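Local coordinates for protein methyltransferase (PDB 2ESR) that probably transfers a methyl group from S-adenosylmethionine, perhaps to RNA as relatives of its family do, using a Rossmann-like domain, at residues Leu151-Glu156 / Lys163-Val168; Phe101-Leu106 / Gln131-Cys136; Arg34-Phe39 / Ala56-Glu61. All blocks are in the same frame, centred on the assembly; numbering follows the deposited sequence.

Contact 1 of 3, residues Leu151-Glu156 / Lys163-Val168; sequences LGIWKE and KVTVYV
A beta hairpin interrupted by a classic bulge pairs Leu151-Glu156 with Lys163-Val168, following the parallel strands of a sheet consistent with a class I methyltransferase fold; strand 162-169 runs against those strands, and short strand 147-148 lies outside 151-159. The backbone bonding is regular at one end, where Gly152 and Val168 form a hydrogen-bonded pair: Gly152 N reaches Val168 O at 2.9 Å, and Val168 N reaches Gly152 O at 3.0 Å, each donor lying in the acceptor's carbonyl plane. At the bulge, Trp154 and Lys155 both face Val166. Trp154 N approaches Val166 O nearly along the C=O axis, at 2.8 Å and with an almost straight N-H...O angle of 172°, while Lys155 N adds a weak bond to the same oxygen. Val166 N answers by donating to Lys155 O, restoring the pairing one residue out of step.

Apolar packing differs on the two faces. On the Val166 and Val168 face, the indole CG stands anti to the backbone N (chi1 169°), and Val166 CG1 meets the ring edge in plane, 3.7 Å from Trp154 CE3. Val168 CG2 rests against Trp154 CB, and Lys155 CG sits over the centre of one indole face before its extended chain carries NZ to Met25 O. The indole also meets the ring of His175, from the C-terminal histidine tag. On the opposite face, Ile153 and Tyr167 run side by side, bringing Ile153 CG1 to 3.4 Å from Tyr167 CE2; Thr165 CG2 closes on the same isoleucine, and the phenol OH is hydrogen-bonded to Pro145 O.

Polar contact between side chains is indirect. One water donates to Glu156 OE1 and lies 2.7 Å from Thr165 OG1.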
ATOM      1  N   LEU A 151     -19.510 -13.923   7.081  1.00 24.69           N
ATOM      2  CA  LEU A 151     -20.043 -12.645   7.523  1.00 22.71           C
ATOM      3  C   LEU A 151     -21.559 -12.541   7.498  1.00 22.07           C
ATOM      4  O   LEU A 151     -22.243 -13.300   6.806  1.00 22.88           O
ATOM      5  CB  LEU A 151     -19.445 -11.507   6.692  1.00 24.42           C
ATOM      6  CG  LEU A 151     -17.932 -11.302   6.778  1.00 24.86           C
ATOM      7  CD1 LEU A 151     -17.214 -12.342   5.923  1.00 27.49           C
ATOM      8  CD2 LEU A 151     -17.590  -9.900   6.297  1.00 28.29           C
ATOM      9  N   GLY A 152     -22.069 -11.585   8.271  1.00 20.74           N
ATOM     10  CA  GLY A 152     -23.499 -11.357   8.345  1.00 21.45           C
ATOM     11  C   GLY A 152     -23.798  -9.874   8.457  1.00 20.06           C
ATOM     12  O   GLY A 152     -22.967  -9.104   8.941  1.00 20.18           O
ATOM     13  N   ILE A 153     -24.982  -9.465   8.023  1.00 21.66           N
ATOM     14  CA  ILE A 153     -25.352  -8.056   8.095  1.00 22.81           C
ATOM     15  C   ILE A 153     -25.525  -7.602   9.534  1.00 24.16           C
ATOM     16  O   ILE A 153     -26.299  -8.185  10.298  1.00 25.57           O
ATOM     17  CB  ILE A 153     -26.659  -7.761   7.330  1.00 21.21           C
ATOM     18  CG1 ILE A 153     -26.464  -8.035   5.835  1.00 21.97           C
ATOM     19  CG2 ILE A 153     -27.074  -6.313   7.558  1.00 23.27           C
ATOM     20  CD1 ILE A 153     -27.722  -7.835   4.992  1.00 24.02           C
ATOM     21  N   TRP A 154     -24.794  -6.557   9.892  1.00 23.21           N
ATOM     22  CA  TRP A 154     -24.845  -5.984  11.228  1.00 25.31           C
ATOM     23  C   TRP A 154     -25.801  -4.803  11.225  1.00 26.67           C
ATOM     24  O   TRP A 154     -26.679  -4.697  12.083  1.00 27.34           O
ATOM     25  CB  TRP A 154     -23.442  -5.538  11.651  1.00 26.10           C
ATOM     26  CG  TRP A 154     -23.399  -4.707  12.891  1.00 28.73           C
ATOM     27  CD1 TRP A 154     -23.989  -4.984  14.093  1.00 29.79           C
ATOM     28  CD2 TRP A 154     -22.695  -3.473  13.063  1.00 30.27           C
ATOM     29  NE1 TRP A 154     -23.692  -3.997  15.006  1.00 30.91           N
ATOM     30  CE2 TRP A 154     -22.900  -3.059  14.399  1.00 32.11           C
ATOM     31  CE3 TRP A 154     -21.908  -2.678  12.219  1.00 31.72           C
ATOM     32  CZ2 TRP A 154     -22.346  -1.881  14.910  1.00 32.53           C
ATOM     33  CZ3 TRP A 154     -21.358  -1.506  12.727  1.00 33.16           C
ATOM     34  CH2 TRP A 154     -21.581  -1.121  14.064  1.00 32.28           C
ATOM     35  N   LYS A 155     -25.631  -3.922  10.244  1.00 25.20           N
ATOM     36  CA  LYS A 155     -26.476  -2.745  10.109  1.00 27.03           C
ATOM     37  C   LYS A 155     -26.782  -2.480   8.647  1.00 25.53           C
ATOM     38  O   LYS A 155     -25.989  -2.796   7.762  1.00 23.35           O
ATOM     39  CB  LYS A 155     -25.786  -1.506  10.675  1.00 27.71           C
ATOM     40  CG  LYS A 155     -25.655  -1.446  12.179  1.00 32.66           C
ATOM     41  CD  LYS A 155     -24.986  -0.136  12.577  1.00 34.19           C
ATOM     42  CE  LYS A 155     -24.980   0.065  14.082  1.00 36.27           C
ATOM     43  NZ  LYS A 155     -24.326   1.352  14.451  1.00 34.47           N
ATOM     44  N   GLU A 156     -27.945  -1.894   8.404  1.00 26.31           N
ATOM     45  CA  GLU A 156     -28.358  -1.541   7.061  1.00 29.43           C
ATOM     46  C   GLU A 156     -29.258  -0.330   7.207  1.00 30.87           C
ATOM     47  O   GLU A 156     -30.219  -0.347   7.979  1.00 31.84           O
ATOM     48  CB  GLU A 156     -29.087  -2.710   6.395  1.00 32.23           C
ATOM     49  CG  GLU A 156     -30.264  -3.259   7.177  1.00 37.84           C
ATOM     50  CD  GLU A 156     -30.609  -4.682   6.768  1.00 41.13           C
ATOM     51  OE1 GLU A 156     -30.695  -4.948   5.548  1.00 41.57           O
ATOM     52  OE2 GLU A 156     -30.792  -5.531   7.668  1.00 44.17           O
ATOM     53  N   LYS A 163     -28.229   3.057   0.028  1.00 23.84           N
ATOM     54  CA  LYS A 163     -28.360   2.166   1.158  1.00 23.08           C
ATOM     55  C   LYS A 163     -26.969   1.717   1.550  1.00 22.18           C
ATOM     56  O   LYS A 163     -26.143   1.404   0.684  1.00 21.43           O
ATOM     57  CB  LYS A 163     -29.216   0.947   0.799  1.00 24.14           C
ATOM     58  CG  LYS A 163     -29.387  -0.009   1.970  1.00 28.35           C
ATOM     59  CD  LYS A 163     -30.432  -1.082   1.701  1.00 31.63           C
ATOM     60  CE  LYS A 163     -29.971  -2.081   0.669  1.00 32.45           C
ATOM     61  NZ  LYS A 163     -30.985  -3.171   0.526  1.00 35.71           N
ATOM     62  N   VAL A 164     -26.706   1.718   2.853  1.00 20.52           N
ATOM     63  CA  VAL A 164     -25.423   1.280   3.370  1.00 21.67           C
ATOM     64  C   VAL A 164     -25.668   0.011   4.167  1.00 20.94           C
ATOM     65  O   VAL A 164     -26.526  -0.029   5.049  1.00 21.65           O
ATOM     66  CB  VAL A 164     -24.771   2.331   4.294  1.00 21.52           C
ATOM     67  CG1 VAL A 164     -23.524   1.743   4.945  1.00 22.63           C
ATOM     68  CG2 VAL A 164     -24.397   3.571   3.491  1.00 24.17           C
ATOM     69  N   THR A 165     -24.924  -1.029   3.828  1.00 19.55           N
ATOM     70  CA  THR A 165     -25.039  -2.310   4.504  1.00 19.09           C
ATOM     71  C   THR A 165     -23.658  -2.635   5.058  1.00 18.73           C
ATOM     72  O   THR A 165     -22.662  -2.563   4.340  1.00 19.17           O
ATOM     73  CB  THR A 165     -25.448  -3.419   3.518  1.00 19.68           C
ATOM     74  OG1 THR A 165     -26.685  -3.065   2.881  1.00 22.44           O
ATOM     75  CG2 THR A 165     -25.627  -4.749   4.245  1.00 21.65           C
ATOM     76  N   VAL A 166     -23.596  -2.990   6.332  1.00 16.98           N
ATOM     77  CA  VAL A 166     -22.317  -3.315   6.941  1.00 17.38           C
ATOM     78  C   VAL A 166     -22.308  -4.774   7.360  1.00 17.73           C
ATOM     79  O   VAL A 166     -23.193  -5.213   8.092  1.00 18.76           O
ATOM     80  CB  VAL A 166     -22.063  -2.468   8.194  1.00 17.95           C
ATOM     81  CG1 VAL A 166     -20.672  -2.786   8.762  1.00 19.48           C
ATOM     82  CG2 VAL A 166     -22.204  -0.985   7.864  1.00 19.17           C
ATOM     83  N   TYR A 167     -21.319  -5.521   6.881  1.00 17.55           N
ATOM     84  CA  TYR A 167     -21.181  -6.928   7.234  1.00 17.96           C
ATOM     85  C   TYR A 167     -20.066  -7.058   8.252  1.00 18.56           C
ATOM     86  O   TYR A 167     -19.084  -6.316   8.204  1.00 19.36           O
ATOM     87  CB  TYR A 167     -20.813  -7.784   6.018  1.00 16.92           C
ATOM     88  CG  TYR A 167     -21.943  -8.015   5.044  1.00 17.59           C
ATOM     89  CD1 TYR A 167     -22.194  -7.115   4.010  1.00 16.93           C
ATOM     90  CD2 TYR A 167     -22.758  -9.143   5.151  1.00 19.16           C
ATOM     91  CE1 TYR A 167     -23.231  -7.336   3.103  1.00 17.08           C
ATOM     92  CE2 TYR A 167     -23.799  -9.371   4.251  1.00 18.54           C
ATOM     93  CZ  TYR A 167     -24.026  -8.466   3.231  1.00 19.55           C
ATOM     94  OH  TYR A 167     -25.042  -8.703   2.328  1.00 20.65           O
ATOM     95  N   VAL A 168     -20.225  -8.005   9.170  1.00 18.34           N
ATOM     96  CA  VAL A 168     -19.225  -8.254  10.197  1.00 19.60           C
ATOM     97  C   VAL A 168     -19.166  -9.750  10.469  1.00 20.89           C
ATOM     98  O   VAL A 168     -20.086 -10.490  10.108  1.00 19.87           O
ATOM     99  CB  VAL A 168     -19.569  -7.545  11.534  1.00 19.48           C
ATOM    100  CG1 VAL A 168     -19.713  -6.044  11.319  1.00 17.86           C
ATOM    101  CG2 VAL A 168     -20.841  -8.130  12.128  1.00 21.21           C
TER
HETATM  102  O   HOH W   1     -28.863  -4.633   2.965  1.00 39.44           O

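Contact 2 of 3, residues Phe101-Leu106 / Gln131-Cys136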
ATOM      1  N   PHE A 101      -7.295  -6.575   6.982  1.00 22.87           N
ATOM      2  CA  PHE A 101      -7.906  -5.257   6.892  1.00 19.29           C
ATOM      3  C   PHE A 101      -9.024  -5.137   7.908  1.00 18.16           C
ATOM      4  O   PHE A 101      -9.802  -6.063   8.092  1.00 18.61           O
ATOM      5  CB  PHE A 101      -8.427  -5.030   5.479  1.00 19.14           C
ATOM      6  CG  PHE A 101      -7.330  -4.844   4.476  1.00 20.69           C
ATOM      7  CD1 PHE A 101      -6.705  -3.610   4.348  1.00 19.51           C
ATOM      8  CD2 PHE A 101      -6.876  -5.910   3.709  1.00 20.61           C
ATOM      9  CE1 PHE A 101      -5.634  -3.438   3.472  1.00 24.40           C
ATOM     10  CE2 PHE A 101      -5.804  -5.747   2.827  1.00 22.43           C
ATOM     11  CZ  PHE A 101      -5.184  -4.510   2.712  1.00 21.85           C
ATOM     12  N   ASP A 102      -9.085  -3.987   8.567  1.00 19.34           N
ATOM     13  CA  ASP A 102     -10.079  -3.741   9.605  1.00 19.20           C
ATOM     14  C   ASP A 102     -11.360  -3.096   9.098  1.00 18.38           C
ATOM     15  O   ASP A 102     -12.428  -3.248   9.703  1.00 18.56           O
ATOM     16  CB  ASP A 102      -9.458  -2.862  10.687  1.00 21.11           C
ATOM     17  CG  ASP A 102      -8.131  -3.408  11.182  1.00 24.69           C
ATOM     18  OD1 ASP A 102      -7.069  -2.897  10.761  1.00 27.64           O
ATOM     19  OD2 ASP A 102      -8.151  -4.361  11.979  1.00 27.84           O
ATOM     20  N   LEU A 103     -11.256  -2.382   7.985  1.00 16.45           N
ATOM     21  CA  LEU A 103     -12.406  -1.702   7.410  1.00 16.84           C
ATOM     22  C   LEU A 103     -12.308  -1.798   5.892  1.00 16.74           C
ATOM     23  O   LEU A 103     -11.304  -1.419   5.298  1.00 18.47           O
ATOM     24  CB  LEU A 103     -12.410  -0.233   7.855  1.00 16.82           C
ATOM     25  CG  LEU A 103     -13.485   0.723   7.315  1.00 17.89           C
ATOM     26  CD1 LEU A 103     -14.890   0.189   7.630  1.00 18.12           C
ATOM     27  CD2 LEU A 103     -13.285   2.102   7.953  1.00 17.97           C
ATOM     28  N   VAL A 104     -13.355  -2.319   5.270  1.00 14.68           N
ATOM     29  CA  VAL A 104     -13.368  -2.478   3.830  1.00 15.78           C
ATOM     30  C   VAL A 104     -14.569  -1.749   3.249  1.00 15.61           C
ATOM     31  O   VAL A 104     -15.682  -1.897   3.739  1.00 18.14           O
ATOM     32  CB  VAL A 104     -13.455  -3.983   3.457  1.00 16.76           C
ATOM     33  CG1 VAL A 104     -13.479  -4.154   1.945  1.00 17.28           C
ATOM     34  CG2 VAL A 104     -12.267  -4.735   4.056  1.00 17.10           C
ATOM     35  N   PHE A 105     -14.332  -0.944   2.222  1.00 15.06           N
ATOM     36  CA  PHE A 105     -15.410  -0.227   1.560  1.00 16.02           C
ATOM     37  C   PHE A 105     -15.634  -0.849   0.192  1.00 16.98           C
ATOM     38  O   PHE A 105     -14.681  -1.030  -0.573  1.00 18.77           O
ATOM     39  CB  PHE A 105     -15.064   1.255   1.404  1.00 14.71           C
ATOM     40  CG  PHE A 105     -15.098   2.022   2.698  1.00 15.73           C
ATOM     41  CD1 PHE A 105     -16.294   2.212   3.370  1.00 14.94           C
ATOM     42  CD2 PHE A 105     -13.928   2.524   3.256  1.00 18.07           C
ATOM     43  CE1 PHE A 105     -16.328   2.892   4.595  1.00 16.55           C
ATOM     44  CE2 PHE A 105     -13.947   3.207   4.478  1.00 17.60           C
ATOM     45  CZ  PHE A 105     -15.151   3.389   5.148  1.00 17.95           C
ATOM     46  N   LEU A 106     -16.890  -1.172  -0.113  1.00 14.95           N
ATOM     47  CA  LEU A 106     -17.237  -1.788  -1.393  1.00 17.72           C
ATOM     48  C   LEU A 106     -18.421  -1.083  -2.040  1.00 19.26           C
ATOM     49  O   LEU A 106     -19.512  -1.034  -1.474  1.00 20.60           O
ATOM     50  CB  LEU A 106     -17.614  -3.263  -1.211  1.00 18.69           C
ATOM     51  CG  LEU A 106     -16.648  -4.244  -0.549  1.00 19.43           C
ATOM     52  CD1 LEU A 106     -17.285  -5.636  -0.570  1.00 19.75           C
ATOM     53  CD2 LEU A 106     -15.307  -4.267  -1.285  1.00 22.03           C
ATOM     54  N   GLN A 131     -12.356  -8.436  13.707  1.00 21.39           N
ATOM     55  CA  GLN A 131     -13.326  -7.368  13.953  1.00 19.65           C
ATOM     56  C   GLN A 131     -13.596  -6.484  12.747  1.00 19.03           C
ATOM     57  O   GLN A 131     -13.968  -5.318  12.884  1.00 19.98           O
ATOM     58  CB  GLN A 131     -12.833  -6.500  15.109  1.00 20.55           C
ATOM     59  CG  GLN A 131     -12.724  -7.252  16.419  1.00 22.54           C
ATOM     60  CD  GLN A 131     -14.057  -7.812  16.856  1.00 23.31           C
ATOM     61  OE1 GLN A 131     -15.053  -7.090  16.910  1.00 21.84           O
ATOM     62  NE2 GLN A 131     -14.090  -9.105  17.171  1.00 24.30           N
ATOM     63  N   VAL A 132     -13.430  -7.048  11.558  1.00 18.52           N
ATOM     64  CA  VAL A 132     -13.643  -6.287  10.335  1.00 17.12           C
ATOM     65  C   VAL A 132     -15.068  -5.771  10.143  1.00 16.34           C
ATOM     66  O   VAL A 132     -16.042  -6.370  10.609  1.00 16.31           O
ATOM     67  CB  VAL A 132     -13.293  -7.147   9.089  1.00 14.30           C
ATOM     68  CG1 VAL A 132     -14.330  -8.233   8.910  1.00 15.48           C
ATOM     69  CG2 VAL A 132     -13.209  -6.284   7.839  1.00 15.05           C
HETATM   70  N   MSE A 133     -15.169  -4.639   9.459  1.00 17.42           N
HETATM   71  CA  MSE A 133     -16.447  -4.074   9.083  1.00 16.88           C
HETATM   72  C   MSE A 133     -16.340  -3.924   7.563  1.00 16.76           C
HETATM   73  O   MSE A 133     -15.429  -3.247   7.062  1.00 17.52           O
HETATM   74  CB  MSE A 133     -16.678  -2.707   9.732  1.00 18.20           C
HETATM   75  CG  MSE A 133     -17.108  -2.801  11.179  1.00 20.88           C
HETATM   76 SE   MSE A 133     -17.507  -1.043  11.839  1.00 28.20          SE
HETATM   77  CE  MSE A 133     -15.726  -0.375  11.969  1.00 26.11           C
ATOM     78  N   VAL A 134     -17.219  -4.606   6.832  1.00 16.65           N
ATOM     79  CA  VAL A 134     -17.251  -4.499   5.373  1.00 17.07           C
ATOM     80  C   VAL A 134     -18.477  -3.641   5.071  1.00 17.71           C
ATOM     81  O   VAL A 134     -19.631  -4.071   5.234  1.00 17.31           O
ATOM     82  CB  VAL A 134     -17.375  -5.878   4.688  1.00 16.40           C
ATOM     83  CG1 VAL A 134     -17.416  -5.700   3.169  1.00 21.10           C
ATOM     84  CG2 VAL A 134     -16.176  -6.743   5.054  1.00 18.35           C
ATOM     85  N   VAL A 135     -18.205  -2.410   4.658  1.00 16.86           N
ATOM     86  CA  VAL A 135     -19.232  -1.421   4.375  1.00 17.77           C
ATOM     87  C   VAL A 135     -19.561  -1.338   2.901  1.00 17.76           C
ATOM     88  O   VAL A 135     -18.708  -1.005   2.075  1.00 18.46           O
ATOM     89  CB  VAL A 135     -18.779  -0.028   4.868  1.00 16.95           C
ATOM     90  CG1 VAL A 135     -19.862   0.992   4.619  1.00 18.28           C
ATOM     91  CG2 VAL A 135     -18.439  -0.095   6.351  1.00 18.85           C
ATOM     92  N   CYS A 136     -20.818  -1.618   2.584  1.00 18.36           N
ATOM     93  CA  CYS A 136     -21.285  -1.602   1.212  1.00 20.00           C
ATOM     94  C   CYS A 136     -22.263  -0.472   0.966  1.00 21.16           C
ATOM     95  O   CYS A 136     -23.254  -0.346   1.675  1.00 22.12           O
ATOM     96  CB  CYS A 136     -21.980  -2.922   0.889  1.00 20.89           C
ATOM     97  SG  CYS A 136     -21.008  -4.390   1.281  1.00 22.44           S
TER
HETATM   98  O   HOH W   2     -12.604  -2.968  12.459  1.00 31.39           O
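Leu103 CG stands anti to the backbone N (chi1 177°), which together with chi2 turns CD1 over to the neighbouring strand, 3.5 Å from Met133 O and 3.8 Å from Val135 CG2. Phe105 differs, with CG anti to its carbonyl carbon (chi1 -72°), which lays its ring alongside Val135; Phe105 CD1 comes to 3.7 Å from Val135 CB. Thus Leu103 CD1 meets CG2 of Val135 and the Phe105 ring meets its CB and CG1, on the face they share with Met133, a selenomethionine whose CB also touches Leu103 CD1. On the reverse face Leu106 sends CD1 obliquely across to Val134 CG1 at 3.7 Å, while Val104 and Val134 meet more loosely.

The backbones run parallel, as in the central strands of a Rossmann-like sheet. Val135 is gripped through both of its polar backbone atoms: its N donates to Val104 O at 2.7 Å, almost along the C=O axis, and its O accepts from Leu106 N at 2.8 Å. Val104 N bonds to Met133 O in nearly straight fashion (169°). At Asp102 the bonding is less ideal: Met133 N hydrogen-bonds Asp102 O at 3.1 Å from above its carbonyl plane. There a water donates to both Asp102 O and Gln131 O, tying the chain corners together, while Asp102 OD1 accepts from Arg34 N.

Strand 34-38 flanks Phe101-Leu106 in the sheet and strand 162-169 flanks Gln131-Cys136. Helix 19-26 packs on the Leu103, Phe105, Met133 and Val135 face through Ile26 and Phe23, and helix 111-124 covers Leu106, Val134 and Cys136 with Thr118, Ile119 and Ile115.

Contact 3 of 3, residues Arg34-Phe39 / Ala56-Glu61; sequences RVLDLF and AAVLVE
Four backbone hydrogen bonds zip Arg34-Phe39 to Ala56-Glu61 in parallel, the two strands of a beta-alpha-beta unit whose crossover is helix 44-51. Val35 uses both its polar atoms, N donating to Ala56 O at 2.9 Å and O accepting from Val58 N. Asp37, two residues on, repeats this: its N reaches Val58 O at 2.8 Å, nearly along the C=O axis, and Val60 N reaches Asp37 O at 2.9 Å in the carbonyl plane.

The carboxylates are engaged beyond the pair. Asp37 OD2 takes a weak bond from Ala46 N. Glu61 OE1 accepts from Gly41 N and OE2 from Asn63 N, so this acid braces the glycine-containing turn after the first strand; related methyltransferases commonly bind the cofactor ribose with an acid here. Arg34 NH2 donates to Phe83 O of the second subunit.

Between the side chains, Leu38 CD2 packs alongside Val60 CG2 at 3.6 Å, and Leu36 CD1 leans on Val58.

Helix 111-124 covers Leu36 and Leu38 on one face, helix 64-75 meets Leu59 and Glu61, and strand 101-106 lies next to strand 34-38.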
ATOM      1  N   ARG A  34      -6.155  -0.765   9.326  1.00 22.17           N
ATOM      2  CA  ARG A  34      -5.975  -0.710   7.877  1.00 21.29           C
ATOM      3  C   ARG A  34      -7.295  -0.723   7.119  1.00 19.86           C
ATOM      4  O   ARG A  34      -8.159  -1.561   7.368  1.00 19.17           O
ATOM      5  CB  ARG A  34      -5.135  -1.892   7.382  1.00 25.30           C
ATOM      6  CG  ARG A  34      -3.657  -1.859   7.733  1.00 31.79           C
ATOM      7  CD  ARG A  34      -2.882  -2.774   6.784  1.00 37.13           C
ATOM      8  NE  ARG A  34      -1.442  -2.785   7.042  1.00 41.97           N
ATOM      9  CZ  ARG A  34      -0.875  -3.372   8.091  1.00 43.41           C
ATOM     10  NH1 ARG A  34      -1.624  -4.003   8.988  1.00 46.16           N
ATOM     11  NH2 ARG A  34       0.441  -3.336   8.242  1.00 43.73           N
ATOM     12  N   VAL A  35      -7.428   0.203   6.179  1.00 18.16           N
ATOM     13  CA  VAL A  35      -8.626   0.312   5.366  1.00 18.29           C
ATOM     14  C   VAL A  35      -8.351  -0.211   3.955  1.00 18.69           C
ATOM     15  O   VAL A  35      -7.259  -0.017   3.417  1.00 17.33           O
ATOM     16  CB  VAL A  35      -9.080   1.793   5.243  1.00 20.03           C
ATOM     17  CG1 VAL A  35     -10.293   1.902   4.319  1.00 19.70           C
ATOM     18  CG2 VAL A  35      -9.414   2.354   6.614  1.00 20.62           C
ATOM     19  N   LEU A  36      -9.335  -0.895   3.379  1.00 17.41           N
ATOM     20  CA  LEU A  36      -9.244  -1.374   2.003  1.00 17.90           C
ATOM     21  C   LEU A  36     -10.446  -0.774   1.281  1.00 18.48           C
ATOM     22  O   LEU A  36     -11.586  -0.993   1.683  1.00 18.24           O
ATOM     23  CB  LEU A  36      -9.309  -2.903   1.923  1.00 16.73           C
ATOM     24  CG  LEU A  36      -9.398  -3.470   0.494  1.00 18.38           C
ATOM     25  CD1 LEU A  36      -8.176  -3.059  -0.314  1.00 18.78           C
ATOM     26  CD2 LEU A  36      -9.499  -4.981   0.546  1.00 18.88           C
ATOM     27  N   ASP A  37     -10.187  -0.004   0.231  1.00 18.32           N
ATOM     28  CA  ASP A  37     -11.257   0.620  -0.535  1.00 20.65           C
ATOM     29  C   ASP A  37     -11.183   0.069  -1.954  1.00 20.74           C
ATOM     30  O   ASP A  37     -10.378   0.529  -2.767  1.00 20.70           O
ATOM     31  CB  ASP A  37     -11.076   2.140  -0.552  1.00 21.97           C
ATOM     32  CG  ASP A  37     -12.330   2.881  -0.986  1.00 27.79           C
ATOM     33  OD1 ASP A  37     -13.189   2.272  -1.659  1.00 28.66           O
ATOM     34  OD2 ASP A  37     -12.448   4.084  -0.659  1.00 29.86           O
ATOM     35  N   LEU A  38     -12.015  -0.927  -2.236  1.00 18.35           N
ATOM     36  CA  LEU A  38     -12.058  -1.546  -3.549  1.00 21.39           C
ATOM     37  C   LEU A  38     -13.072  -0.762  -4.380  1.00 21.79           C
ATOM     38  O   LEU A  38     -14.079  -0.290  -3.852  1.00 25.76           O
ATOM     39  CB  LEU A  38     -12.477  -3.015  -3.419  1.00 20.79           C
ATOM     40  CG  LEU A  38     -11.502  -3.889  -2.622  1.00 23.96           C
ATOM     41  CD1 LEU A  38     -12.062  -5.304  -2.492  1.00 23.61           C
ATOM     42  CD2 LEU A  38     -10.150  -3.917  -3.325  1.00 24.00           C
ATOM     43  N   PHE A  39     -12.808  -0.636  -5.675  1.00 23.05           N
ATOM     44  CA  PHE A  39     -13.675   0.134  -6.565  1.00 22.46           C
ATOM     45  C   PHE A  39     -13.758   1.505  -5.894  1.00 22.36           C
ATOM     46  O   PHE A  39     -14.836   2.073  -5.732  1.00 24.13           O
ATOM     47  CB  PHE A  39     -15.072  -0.499  -6.652  1.00 21.73           C
ATOM     48  CG  PHE A  39     -15.057  -1.999  -6.818  1.00 21.72           C
ATOM     49  CD1 PHE A  39     -15.164  -2.835  -5.708  1.00 22.04           C
ATOM     50  CD2 PHE A  39     -14.928  -2.574  -8.079  1.00 23.97           C
ATOM     51  CE1 PHE A  39     -15.142  -4.223  -5.853  1.00 24.87           C
ATOM     52  CE2 PHE A  39     -14.906  -3.962  -8.235  1.00 25.49           C
ATOM     53  CZ  PHE A  39     -15.014  -4.786  -7.118  1.00 22.40           C
ATOM     54  N   ALA A  56      -3.989   3.689   7.862  1.00 21.36           N
ATOM     55  CA  ALA A  56      -3.584   3.717   6.467  1.00 22.70           C
ATOM     56  C   ALA A  56      -4.684   3.141   5.610  1.00 21.51           C
ATOM     57  O   ALA A  56      -5.622   2.532   6.121  1.00 20.76           O
ATOM     58  CB  ALA A  56      -2.312   2.913   6.284  1.00 22.46           C
ATOM     59  N   ALA A  57      -4.564   3.324   4.301  1.00 21.80           N
ATOM     60  CA  ALA A  57      -5.575   2.811   3.392  1.00 21.02           C
ATOM     61  C   ALA A  57      -4.982   2.357   2.078  1.00 21.46           C
ATOM     62  O   ALA A  57      -4.040   2.959   1.563  1.00 23.55           O
ATOM     63  CB  ALA A  57      -6.615   3.875   3.123  1.00 20.08           C
ATOM     64  N   VAL A  58      -5.529   1.275   1.548  1.00 18.44           N
ATOM     65  CA  VAL A  58      -5.109   0.780   0.250  1.00 19.39           C
ATOM     66  C   VAL A  58      -6.344   1.020  -0.596  1.00 19.53           C
ATOM     67  O   VAL A  58      -7.440   0.594  -0.228  1.00 19.77           O
ATOM     68  CB  VAL A  58      -4.789  -0.731   0.253  1.00 18.42           C
ATOM     69  CG1 VAL A  58      -4.590  -1.216  -1.191  1.00 18.87           C
ATOM     70  CG2 VAL A  58      -3.536  -1.000   1.064  1.00 22.41           C
ATOM     71  N   LEU A  59      -6.179   1.733  -1.702  1.00 17.90           N
ATOM     72  CA  LEU A  59      -7.295   2.009  -2.596  1.00 20.37           C
ATOM     73  C   LEU A  59      -7.040   1.326  -3.931  1.00 20.21           C
ATOM     74  O   LEU A  59      -5.924   1.362  -4.445  1.00 19.94           O
ATOM     75  CB  LEU A  59      -7.454   3.518  -2.820  1.00 22.01           C
ATOM     76  CG  LEU A  59      -7.898   4.394  -1.644  1.00 24.52           C
ATOM     77  CD1 LEU A  59      -6.776   4.510  -0.617  1.00 27.68           C
ATOM     78  CD2 LEU A  59      -8.282   5.767  -2.165  1.00 26.99           C
ATOM     79  N   VAL A  60      -8.068   0.692  -4.485  1.00 18.60           N
ATOM     80  CA  VAL A  60      -7.935   0.034  -5.775  1.00 20.25           C
ATOM     81  C   VAL A  60      -8.977   0.632  -6.703  1.00 21.29           C
ATOM     82  O   VAL A  60     -10.165   0.608  -6.405  1.00 20.33           O
ATOM     83  CB  VAL A  60      -8.181  -1.487  -5.692  1.00 20.31           C
ATOM     84  CG1 VAL A  60      -7.913  -2.127  -7.056  1.00 20.43           C
ATOM     85  CG2 VAL A  60      -7.290  -2.109  -4.629  1.00 21.22           C
ATOM     86  N   GLU A  61      -8.521   1.182  -7.822  1.00 22.87           N
ATOM     87  CA  GLU A  61      -9.417   1.795  -8.793  1.00 26.09           C
ATOM     88  C   GLU A  61      -8.777   1.666 -10.162  1.00 28.99           C
ATOM     89  O   GLU A  61      -7.651   2.113 -10.367  1.00 31.04           O
ATOM     90  CB  GLU A  61      -9.643   3.271  -8.443  1.00 26.27           C
ATOM     91  CG  GLU A  61     -10.487   4.036  -9.456  1.00 28.16           C
ATOM     92  CD  GLU A  61     -11.839   3.391  -9.691  1.00 31.29           C
ATOM     93  OE1 GLU A  61     -12.603   3.232  -8.713  1.00 31.78           O
ATOM     94  OE2 GLU A  61     -12.136   3.039 -10.854  1.00 31.32           O
TER

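In the fold
The three contacts are every second joint across one mixed sheet. Contacts 2 and 3 are buried and parallel, and meet where strands 101-106 and 34-38 pair, with Phe105 N 2.8 Å from Leu36 O. Contact 1 is antiparallel, only partly buried and bulged; it adjoins contact 2 through strands 132-139 and 162-169 but stays clear of contact 3, with nearest atoms about 11 Å apart. Aliphatic packing under helices dominates contact 2. Contact 3 adds carboxylates at the strand ends, facing the probable cofactor region, and an arginine reaching the second subunit, whereas contact 1 mixes buried Tyr167 with partly exposed Trp154 and exposed Glu156.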